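Local coordinates for protein 4-carboxymuconolactone decarboxylase (PDB 4G9Q) that probably acts as a lyase of the carboxymuconolactone decarboxylase family, perhaps with peroxiredoxin-like activity, and assembles as an all-helical trimer, at residues 258-261 and 262-266. Numbering follows the deposited sequence.
Sequences PVAK and AVFEK
Phe264 lays one face of its ring over the carbonyl oxygen of Ala260, one helical turn back; the oxygen stands 3.2 Å above the ring plane, displaced toward the rim. The same oxygen accepts the backbone hydrogen bond from Phe264 N at 2.9 Å, with an N-H...O angle of 169°. The ring folds back along the helix because CG lies anti to the carbonyl carbon of Phe264 (chi1 -61°), and ring atom CE2 of Phe264 comes to 4.2 Å from CB of Ala260. A small residue suits Ala260, whose methyl meets both the Phe264 ring and Ile241 of helix 234-248. These residues belong to the last turns of helix 250-267, the closing helix of an all-alpha trimer subunit, and i to i+4 bonds run through them: Ala262 N to Pro258 O, Val263 N to Val259 O and Glu265 N to Lys261 O. Pro258 thus accepts normally through its oxygen, while its ring nitrogen has no hydrogen for the preceding turn, and the helix is kinked there. Val259 and Val263, one turn apart, give branched apolar surfaces to helix 220-229. A flat, apolar ring suits Phe264, since it can lie over the Ala260 carbonyl and also pack on Val176 of the second subunit; with an alanine here, that carbonyl would probably lose the ring lying over it, and the neighbouring valine its packing partner. Lys261, its chain fully extended, crosses Glu265 obliquely, CE of Lys261 lying 3.4 Å from OE2 of Glu265. Lys261 NZ and Glu265 OE2 stay 4.4 Å apart, beyond a salt bridge, so the attraction is probably modest, and NZ instead gives its hydrogen bond to the backbone oxygen of Gln172 of the second subunit. A long lysine fits this place because its methylenes pass Glu265 while its amino group spans to the neighbouring chain.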
ATOM      1  N   PRO A 258     -16.778 -11.339  -4.140  1.00 10.40           N
ATOM      2  CA  PRO A 258     -18.182 -10.925  -4.203  1.00 10.36           C
ATOM      3  C   PRO A 258     -18.463  -9.952  -5.348  1.00 10.25           C
ATOM      4  O   PRO A 258     -19.560  -9.967  -5.905  1.00 10.06           O
ATOM      5  CB  PRO A 258     -18.434 -10.258  -2.842  1.00 10.87           C
ATOM      6  CG  PRO A 258     -17.124 -10.018  -2.251  1.00 10.82           C
ATOM      7  CD  PRO A 258     -16.153 -10.974  -2.855  1.00 10.57           C
ATOM      8  N   VAL A 259     -17.475  -9.128  -5.697  1.00 10.06           N
ATOM      9  CA  VAL A 259     -17.607  -8.194  -6.817  1.00 10.05           C
ATOM     10  C   VAL A 259     -17.728  -8.973  -8.126  1.00  9.61           C
ATOM     11  O   VAL A 259     -18.636  -8.726  -8.923  1.00  9.71           O
ATOM     12  CB  VAL A 259     -16.421  -7.199  -6.891  1.00 10.15           C
ATOM     13  CG1 VAL A 259     -16.693  -6.124  -7.938  1.00 10.47           C
ATOM     14  CG2 VAL A 259     -16.172  -6.557  -5.534  1.00 11.06           C
ATOM     15  N   ALA A 260     -16.815  -9.919  -8.336  1.00  9.01           N
ATOM     16  CA  ALA A 260     -16.850 -10.791  -9.511  1.00  9.17           C
ATOM     17  C   ALA A 260     -18.152 -11.590  -9.601  1.00  9.11           C
ATOM     18  O   ALA A 260     -18.759 -11.675 -10.674  1.00  9.58           O
ATOM     19  CB  ALA A 260     -15.650 -11.719  -9.514  1.00  9.24           C
ATOM     20  N   LYS A 261     -18.586 -12.154  -8.471  1.00  8.78           N
ATOM     21  CA  LYS A 261     -19.843 -12.912  -8.413  1.00  9.26           C
ATOM     22  C   LYS A 261     -21.023 -12.062  -8.874  1.00  9.24           C
ATOM     23  O   LYS A 261     -21.847 -12.514  -9.671  1.00  8.83           O
ATOM     24  CB  LYS A 261     -20.098 -13.437  -6.995  1.00  9.53           C
ATOM     25  CG  LYS A 261     -21.356 -14.301  -6.875  1.00 11.23           C
ATOM     26  CD  LYS A 261     -21.510 -14.882  -5.485  1.00 13.38           C
ATOM     27  CE  LYS A 261     -22.687 -15.845  -5.440  1.00 15.63           C
ATOM     28  NZ  LYS A 261     -22.898 -16.372  -4.069  1.00 16.83           N
ATOM     29  N   ALA A 262     -21.093 -10.831  -8.365  1.00  9.08           N
ATOM     30  CA  ALA A 262     -22.180  -9.917  -8.689  1.00  9.39           C
ATOM     31  C   ALA A 262     -22.179  -9.568 -10.177  1.00  9.28           C
ATOM     32  O   ALA A 262     -23.239  -9.519 -10.811  1.00  9.53           O
ATOM     33  CB  ALA A 262     -22.082  -8.662  -7.839  1.00  9.60           C
ATOM     34  N   VAL A 263     -20.989  -9.345 -10.731  1.00  9.08           N
ATOM     35  CA  VAL A 263     -20.836  -9.059 -12.158  1.00  9.16           C
ATOM     36  C   VAL A 263     -21.311 -10.244 -12.998  1.00  9.22           C
ATOM     37  O   VAL A 263     -22.108 -10.070 -13.916  1.00  9.30           O
ATOM     38  CB  VAL A 263     -19.382  -8.671 -12.519  1.00  9.18           C
ATOM     39  CG1 VAL A 263     -19.182  -8.647 -14.034  1.00  9.04           C
ATOM     40  CG2 VAL A 263     -19.031  -7.308 -11.927  1.00  9.42           C
ATOM     41  N   PHE A 264     -20.836 -11.445 -12.675  1.00  9.58           N
ATOM     42  CA  PHE A 264     -21.220 -12.635 -13.444  1.00 10.13           C
ATOM     43  C   PHE A 264     -22.735 -12.843 -13.419  1.00 10.88           C
ATOM     44  O   PHE A 264     -23.352 -13.164 -14.446  1.00 10.84           O
ATOM     45  CB  PHE A 264     -20.507 -13.896 -12.926  1.00 10.02           C
ATOM     46  CG  PHE A 264     -18.998 -13.852 -13.019  1.00  9.89           C
ATOM     47  CD1 PHE A 264     -18.346 -13.047 -13.951  1.00  9.95           C
ATOM     48  CD2 PHE A 264     -18.228 -14.661 -12.182  1.00  9.61           C
ATOM     49  CE1 PHE A 264     -16.948 -13.026 -14.025  1.00 10.01           C
ATOM     50  CE2 PHE A 264     -16.830 -14.659 -12.257  1.00 10.60           C
ATOM     51  CZ  PHE A 264     -16.191 -13.838 -13.175  1.00 10.41           C
ATOM     52  N   GLU A 265     -23.334 -12.646 -12.247  1.00 11.51           N
ATOM     53  CA  GLU A 265     -24.771 -12.846 -12.083  1.00 13.06           C
ATOM     54  C   GLU A 265     -25.576 -11.788 -12.829  1.00 13.36           C
ATOM     55  O   GLU A 265     -26.605 -12.098 -13.433  1.00 13.23           O
ATOM     56  CB  GLU A 265     -25.154 -12.881 -10.603  1.00 13.40           C
ATOM     57  CG  GLU A 265     -24.652 -14.133  -9.893  1.00 15.86           C
ATOM     58  CD  GLU A 265     -25.170 -14.277  -8.476  1.00 19.84           C
ATOM     59  OE1 GLU A 265     -25.803 -13.331  -7.952  1.00 22.38           O
ATOM     60  OE2 GLU A 265     -24.938 -15.349  -7.880  1.00 21.86           O
ATOM     61  N   LYS A 266     -25.093 -10.549 -12.796  1.00 13.94           N
ATOM     62  CA  LYS A 266     -25.770  -9.444 -13.474  1.00 14.83           C
ATOM     63  C   LYS A 266     -25.788  -9.630 -14.994  1.00 14.92           C
ATOM     64  O   LYS A 266     -26.786  -9.291 -15.638  1.00 14.90           O
ATOM     65  CB  LYS A 266     -25.144  -8.099 -13.091  1.00 15.19           C
ATOM     66  CG  LYS A 266     -25.756  -6.881 -13.775  1.00 17.60           C
ATOM     67  CD  LYS A 266     -26.840  -6.240 -12.933  1.00 21.61           C
ATOM     68  CE  LYS A 266     -27.289  -4.921 -13.547  1.00 23.43           C
ATOM     69  NZ  LYS A 266     -28.445  -4.344 -12.816  1.00 25.73           N
TER